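Local coordinates for structural polyprotein, VP1 (Israeli acute paralysis virus, PDB 5CDD) that probably serves as a structural building block of the viral capsid, one of the coat proteins cut from the virus's structural polyprotein, at residues Lys60-Thr64 with Met115-Ala121. Residue numbers count along the deposited sequence, not the author numbering.
Sequences KTPIT and MPRNYSA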
loop_
_atom_site.group_PDB
_atom_site.type_symbol
_atom_site.label_atom_id
_atom_site.label_comp_id
_atom_site.label_asym_id
_atom_site.label_seq_id
_atom_site.Cartn_x
_atom_site.Cartn_y
_atom_site.Cartn_z
ATOM N N LYS A 60 -5.685 51.323 1.554
ATOM C CA LYS A 60 -5.428 50.344 0.506
ATOM C C LYS A 60 -4.091 50.735 -0.117
ATOM O O LYS A 60 -4.003 51.719 -0.845
ATOM C CB LYS A 60 -6.543 50.380 -0.543
ATOM C CG LYS A 60 -7.942 50.195 0.037
ATOM C CD LYS A 60 -8.969 49.853 -1.037
ATOM C CE LYS A 60 -9.082 50.937 -2.096
ATOM N NZ LYS A 60 -9.983 50.535 -3.219
ATOM N N THR A 61 -3.054 49.959 0.173
ATOM C CA THR A 61 -1.716 50.253 -0.321
ATOM C C THR A 61 -1.128 49.257 -1.318
ATOM O O THR A 61 -0.918 48.089 -0.993
ATOM C CB THR A 61 -0.726 50.362 0.854
ATOM O OG1 THR A 61 -1.168 51.380 1.759
ATOM C CG2 THR A 61 0.668 50.690 0.347
ATOM N N PRO A 62 -0.851 49.710 -2.550
ATOM C CA PRO A 62 -0.270 48.820 -3.561
ATOM C C PRO A 62 1.186 48.608 -3.154
ATOM O O PRO A 62 1.870 49.564 -2.778
ATOM C CB PRO A 62 -0.385 49.631 -4.852
ATOM C CG PRO A 62 -1.495 50.606 -4.569
ATOM C CD PRO A 62 -1.233 50.999 -3.149
ATOM N N ILE A 63 1.668 47.371 -3.217
ATOM C CA ILE A 63 3.045 47.113 -2.817
ATOM C C ILE A 63 4.084 47.742 -3.735
ATOM O O ILE A 63 5.270 47.748 -3.409
ATOM C CB ILE A 63 3.341 45.600 -2.679
ATOM C CG1 ILE A 63 2.530 44.792 -3.698
ATOM C CG2 ILE A 63 3.060 45.150 -1.260
ATOM C CD1 ILE A 63 3.029 44.924 -5.124
ATOM N N THR A 64 3.648 48.283 -4.868
ATOM C CA THR A 64 4.574 48.932 -5.779
ATOM C C THR A 64 5.161 50.136 -5.047
ATOM O O THR A 64 6.271 50.572 -5.336
ATOM C CB THR A 64 3.872 49.414 -7.063
ATOM O OG1 THR A 64 2.717 50.189 -6.723
ATOM C CG2 THR A 64 3.454 48.238 -7.926
ATOM N N MET A 115 -4.418 43.760 -8.159
ATOM C CA MET A 115 -4.605 45.048 -8.799
ATOM C C MET A 115 -3.565 45.208 -9.891
ATOM O O MET A 115 -2.407 44.841 -9.716
ATOM C CB MET A 115 -4.500 46.180 -7.777
ATOM C CG MET A 115 -3.111 46.453 -7.271
ATOM S SD MET A 115 -2.683 48.137 -7.709
ATOM C CE MET A 115 -3.746 49.061 -6.593
ATOM N N PRO A 116 -3.977 45.740 -11.048
ATOM C CA PRO A 116 -3.081 45.949 -12.185
ATOM C C PRO A 116 -1.819 46.679 -11.758
ATOM O O PRO A 116 -1.878 47.679 -11.049
ATOM C CB PRO A 116 -3.935 46.773 -13.136
ATOM C CG PRO A 116 -5.320 46.250 -12.872
ATOM C CD PRO A 116 -5.339 46.203 -11.362
ATOM N N ARG A 117 -0.675 46.171 -12.195
ATOM C CA ARG A 117 0.598 46.771 -11.845
ATOM C C ARG A 117 0.633 48.255 -12.185
ATOM O O ARG A 117 0.266 48.663 -13.286
ATOM C CB ARG A 117 1.732 46.043 -12.564
ATOM C CG ARG A 117 3.118 46.487 -12.147
ATOM C CD ARG A 117 4.156 45.511 -12.656
ATOM N NE ARG A 117 3.988 44.198 -12.046
ATOM C CZ ARG A 117 4.156 43.958 -10.750
ATOM N NH1 ARG A 117 4.500 44.943 -9.933
ATOM N NH2 ARG A 117 3.978 42.735 -10.268
ATOM N N ASN A 118 1.062 49.054 -11.213
ATOM C CA ASN A 118 1.178 50.500 -11.353
ATOM C C ASN A 118 -0.130 51.279 -11.359
ATOM O O ASN A 118 -0.173 52.422 -11.810
ATOM C CB ASN A 118 1.996 50.850 -12.593
ATOM C CG ASN A 118 3.426 50.367 -12.491
ATOM O OD1 ASN A 118 4.129 50.660 -11.521
ATOM N ND2 ASN A 118 3.869 49.621 -13.495
ATOM N N TYR A 119 -1.193 50.656 -10.867
ATOM C CA TYR A 119 -2.489 51.318 -10.764
ATOM C C TYR A 119 -2.500 51.906 -9.358
ATOM O O TYR A 119 -1.735 51.468 -8.498
ATOM C CB TYR A 119 -3.626 50.303 -10.884
ATOM C CG TYR A 119 -4.266 50.194 -12.251
ATOM C CD1 TYR A 119 -3.493 50.089 -13.408
ATOM C CD2 TYR A 119 -5.655 50.135 -12.380
ATOM C CE1 TYR A 119 -4.090 49.922 -14.663
ATOM C CE2 TYR A 119 -6.262 49.968 -13.625
ATOM C CZ TYR A 119 -5.476 49.861 -14.761
ATOM O OH TYR A 119 -6.081 49.680 -15.988
ATOM N N SER A 120 -3.346 52.900 -9.116
ATOM C CA SER A 120 -3.423 53.483 -7.783
ATOM C C SER A 120 -4.630 52.890 -7.066
ATOM O O SER A 120 -5.641 52.573 -7.688
ATOM C CB SER A 120 -3.535 55.007 -7.856
ATOM O OG SER A 120 -4.649 55.405 -8.630
ATOM N N ALA A 121 -4.514 52.733 -5.754
ATOM C CA ALA A 121 -5.583 52.154 -4.951
ATOM C C ALA A 121 -6.964 52.738 -5.230
ATOM O O ALA A 121 -7.976 52.054 -5.075
ATOM C CB ALA A 121 -5.250 52.302 -3.473
#
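This is a largely apolar, buried packing contact between the short edge strand 61-62 and the end of strand 110-116 with the loop that follows, in the same four-stranded antiparallel sheet. The two strands are not paired with each other: strand 166-172 runs between them, and Thr61 and Ile63 make backbone hydrogen bonds to its Tyr170 and Leu168. The chain after Met115 passes through a type II beta turn from Pro116 to Tyr119 (Tyr119 N to Pro116 O, 3.1 Å) and returns over strand 166-172, so that the CA atoms of Ala121 and Lys60 lie 5.8 Å apart. Pro62 is central: its CG lies 3.4 Å from Met115 CE and its CD 4.2 Å from Ala121 CB. At one end Lys60 NZ donates a hydrogen bond to Ala121 O (3.1 Å), while Lys60 O approaches Ala121 CB to 3.0 Å, a short contact. At the other, Thr64 CG2 packs 4.0 Å from Arg117 NH1; Arg117 itself forms a salt bridge with Asp165. Such a loop folded over the sheet fits the beta-sandwich jelly roll of picorna-like capsid proteins.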